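Local coordinates for multidrug resistance protein (Vibrio cholerae, PDB 1YC9), which forms a trimeric outer membrane channel for multidrug efflux, a beta-barrel continued by a long alpha-helical tunnel into the periplasm, at the interface of chains A and B. Coordinates in Å, arbitrary orientation; residue numbers count along the deposited sequence, not the author numbering. Chains: chain A/B, multidrug resistance protein.

Contact 1: the interface of chains A and B. Residues chain A 323-326; chain B 64-65, 67-68, 71.
B:Arg64 lays one face of its guanidinium over the backbone of A:Gly325. The CA of A:Gly325 lies 3.3 Å above the plane of the B:Arg64 guanidinium, offset toward the rim, and is nearest to the terminal nitrogen NH2. The arginine CG is anti to its own backbone N (chi1 -178°), and the chain bends at chi2 (81°). The B:Arg64 CG meets the carbonyl O of A:Gly325 at 3.5 Å.

The contact lies at the turn where strand 309-322 of the barrel gives way to helix 326-391 of the tunnel. On chain B it involves the end of helix 47-67, the 3-10 helix 68-70 and the loop at B:Ser71 before strand 73-84. The methyl group of B:Ala68 points into the chain A turn. The B:Ala68 CB is 3.3 Å from the carbonyl O of A:Thr323 and 3.4 Å from the backbone N of A:Arg326. B:Ser71 sets its hydroxyl OG against the CA of A:Gly324. A:Gly324 and A:Gly325 both have positive phi and present bare backbone to these side chains.

Polar groups on the two sides meet through water. Water 1 links the carbonyl O of A:Gly324 with the backbone O and the NH2 of B:Arg64. It therefore ties the guanidinium to its own backbone as well as to chain A. Water 2 lies near the O of A:Thr323, the O of B:Ala68 and the OG of B:Ser71, but the last two distances are short, which makes that bridge doubtful. Water 1 stands 3.0 Å from the A:Gly324 O and 3.1 Å from the B:Arg64 NH2.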
# COMPACT_ATOMS: atom_id res chain seq x y z
N THR A 323 -35.03 -11.45 -14.45
CA THR A 323 -33.82 -12.08 -13.95
C THR A 323 -33.69 -11.93 -12.48
O THR A 323 -32.70 -12.35 -11.91
CB THR A 323 -32.56 -11.53 -14.64
OG1 THR A 323 -32.26 -10.20 -14.17
CG2 THR A 323 -32.74 -11.54 -16.13
N GLY A 324 -34.69 -11.29 -11.83
CA GLY A 324 -34.69 -11.20 -10.39
C GLY A 324 -33.62 -10.33 -9.80
O GLY A 324 -33.36 -10.47 -8.66
N GLY A 325 -33.02 -9.38 -10.55
CA GLY A 325 -32.00 -8.53 -10.00
C GLY A 325 -30.63 -8.70 -10.64
O GLY A 325 -29.74 -7.92 -10.33
N ARG A 326 -30.43 -9.71 -11.47
CA ARG A 326 -29.11 -9.91 -12.07
C ARG A 326 -28.81 -8.70 -12.98
O ARG A 326 -27.77 -8.04 -12.79
CB ARG A 326 -29.08 -11.21 -12.84
CG ARG A 326 -27.78 -11.52 -13.56
CD ARG A 326 -27.68 -12.97 -13.94
NE ARG A 326 -28.81 -13.46 -14.74
CZ ARG A 326 -29.06 -13.20 -16.03
NH1 ARG A 326 -28.29 -12.39 -16.75
NH2 ARG A 326 -30.11 -13.75 -16.59
N ARG B 64 -27.81 -6.91 -4.88
CA ARG B 64 -28.93 -7.08 -5.77
C ARG B 64 -28.70 -8.25 -6.75
O ARG B 64 -29.59 -9.08 -6.96
CB ARG B 64 -29.14 -5.80 -6.58
CG ARG B 64 -30.33 -5.87 -7.52
CD ARG B 64 -31.67 -5.62 -6.88
NE ARG B 64 -32.65 -5.19 -7.86
CZ ARG B 64 -33.71 -5.91 -8.27
NH1 ARG B 64 -34.55 -5.37 -9.17
NH2 ARG B 64 -33.99 -7.10 -7.77
N GLN B 65 -27.53 -8.26 -7.43
CA GLN B 65 -27.19 -9.36 -8.31
C GLN B 65 -27.24 -10.72 -7.60
O GLN B 65 -27.79 -11.68 -8.14
CB GLN B 65 -25.77 -9.17 -8.86
CG GLN B 65 -25.57 -7.96 -9.72
CD GLN B 65 -24.06 -7.92 -10.23
OE1 GLN B 65 -23.58 -8.92 -10.71
NE2 GLN B 65 -23.35 -6.85 -9.96
N GLY B 67 -28.93 -11.64 -4.84
CA GLY B 67 -30.29 -12.02 -4.53
C GLY B 67 -31.05 -12.66 -5.67
O GLY B 67 -31.94 -13.50 -5.45
N ALA B 68 -30.69 -12.31 -6.94
CA ALA B 68 -31.25 -12.96 -8.10
C ALA B 68 -31.10 -14.47 -8.12
O ALA B 68 -31.87 -15.19 -8.74
CB ALA B 68 -30.63 -12.36 -9.40
N SER B 71 -34.35 -16.12 -7.17
CA SER B 71 -35.50 -15.98 -7.99
C SER B 71 -35.55 -17.01 -9.08
O SER B 71 -34.52 -17.63 -9.40
CB SER B 71 -35.57 -14.55 -8.61
OG SER B 71 -34.94 -14.51 -9.83
O HOH W 1 -32.12 -9.14 -6.30
O HOH W 2 -32.80 -14.91 -10.96

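Contact 2: the interface of chains A and B. Residues chain A 380, 383, 403-404, 407; chain B 190, 193-194, 197.
This is a helix-helix contact in the coiled-coil tunnel of an outer membrane factor. Helix 189-223 of chain B packs against helices 326-391 and 398-433 of chain A. The patch lies near the periplasmic end of the tunnel, where these two chain A helices are joined by a short loop.

B:Gln194 reaches across the interface between the two chain A helices. Its CG is anti to the backbone N (chi1 -164°), and the chain bends at chi2 (68°). This carries the amide past A:Ala383 on one helix and up to A:Ala404 and A:Ser407 on the other. The methyl carbon A:Ala383 CB packs alongside the side chain, 3.6 Å from B:Gln194 OE1 and 4.0 Å from B:Gln194 CD. The two ends of the amide also meet different residues. The oxygen B:Gln194 OE1 touches A:Ala404, 3.4 Å from its CA and 3.5 Å from its CB. The nitrogen B:Gln194 NE2 lies beside the hydroxyl of A:Ser407 and donates a weak, strongly bent hydrogen bond to A:Ser407 OG (3.2 Å, 123° at the hydrogen). A:Ser407 CB also lies 3.6 Å from B:Gln194 NE2.

Small side chains let helix 189-223 come close to helix 326-391 beside the glutamine. One turn further along helix 189-223, B:Ala197 CB lies 3.6 Å from the backbone N of A:Ala380. The B:Ser193 CB sits 3.7 Å from the backbone N of A:Ala383.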
# COMPACT_ATOMS: atom_id res chain seq x y z
N ALA A 380 28.01 34.68 11.41
CA ALA A 380 28.62 33.74 12.32
C ALA A 380 30.11 33.57 12.00
O ALA A 380 30.94 33.35 12.90
CB ALA A 380 27.84 32.37 12.23
N ALA A 383 31.79 36.43 13.50
CA ALA A 383 31.84 36.21 14.92
C ALA A 383 32.97 35.30 15.33
O ALA A 383 33.66 35.60 16.29
CB ALA A 383 30.51 35.71 15.46
N VAL A 403 31.05 28.71 20.92
CA VAL A 403 29.70 29.15 20.58
C VAL A 403 29.64 29.61 19.15
O VAL A 403 28.73 29.24 18.41
CB VAL A 403 29.19 30.20 21.58
CG1 VAL A 403 27.92 30.87 21.11
CG2 VAL A 403 28.97 29.57 22.96
N ALA A 404 30.65 30.37 18.73
CA ALA A 404 30.73 30.81 17.37
C ALA A 404 30.96 29.68 16.37
O ALA A 404 30.38 29.66 15.32
CB ALA A 404 31.85 31.89 17.23
N SER A 407 27.61 27.76 16.04
CA SER A 407 26.66 28.58 15.31
C SER A 407 27.01 28.57 13.83
O SER A 407 26.11 28.39 12.99
CB SER A 407 26.63 30.01 15.89
OG SER A 407 26.00 30.90 14.98
N GLY B 190 32.51 41.12 17.75
CA GLY B 190 32.19 39.71 17.87
C GLY B 190 30.79 39.48 18.38
O GLY B 190 30.04 38.71 17.78
N SER B 193 28.30 40.65 15.82
CA SER B 193 28.22 39.77 14.66
C SER B 193 27.41 38.50 15.04
O SER B 193 26.61 38.03 14.26
CB SER B 193 29.60 39.38 14.16
OG SER B 193 30.30 40.53 13.67
N GLN B 194 27.62 38.03 16.25
CA GLN B 194 26.92 36.85 16.76
C GLN B 194 25.45 37.13 16.84
O GLN B 194 24.64 36.28 16.40
CB GLN B 194 27.48 36.44 18.11
CG GLN B 194 27.08 35.03 18.53
CD GLN B 194 27.73 33.97 17.69
OE1 GLN B 194 28.85 33.63 17.92
NE2 GLN B 194 27.00 33.46 16.69
N ALA B 197 23.91 37.12 13.54
CA ALA B 197 23.83 35.76 13.04
C ALA B 197 22.59 35.07 13.67
O ALA B 197 21.76 34.48 12.94
CB ALA B 197 25.06 35.01 13.38

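The C-alpha centres of contact 1 and contact 2 are about 79 Å apart. Both lie on the same pair of neighbouring chains. Helix 326-391 of chain A takes part in both: its first residue is in contact 1, and a segment near its far end is in contact 2. On chain B the elements differ, with helix 47-67 and the following turn at one end and helix 189-223 at the other. The chains therefore meet at the barrel junction and again near the periplasmic end of the tunnel. In the deposited trimer such contacts recur between neighbouring copies and join the subunits along the channel.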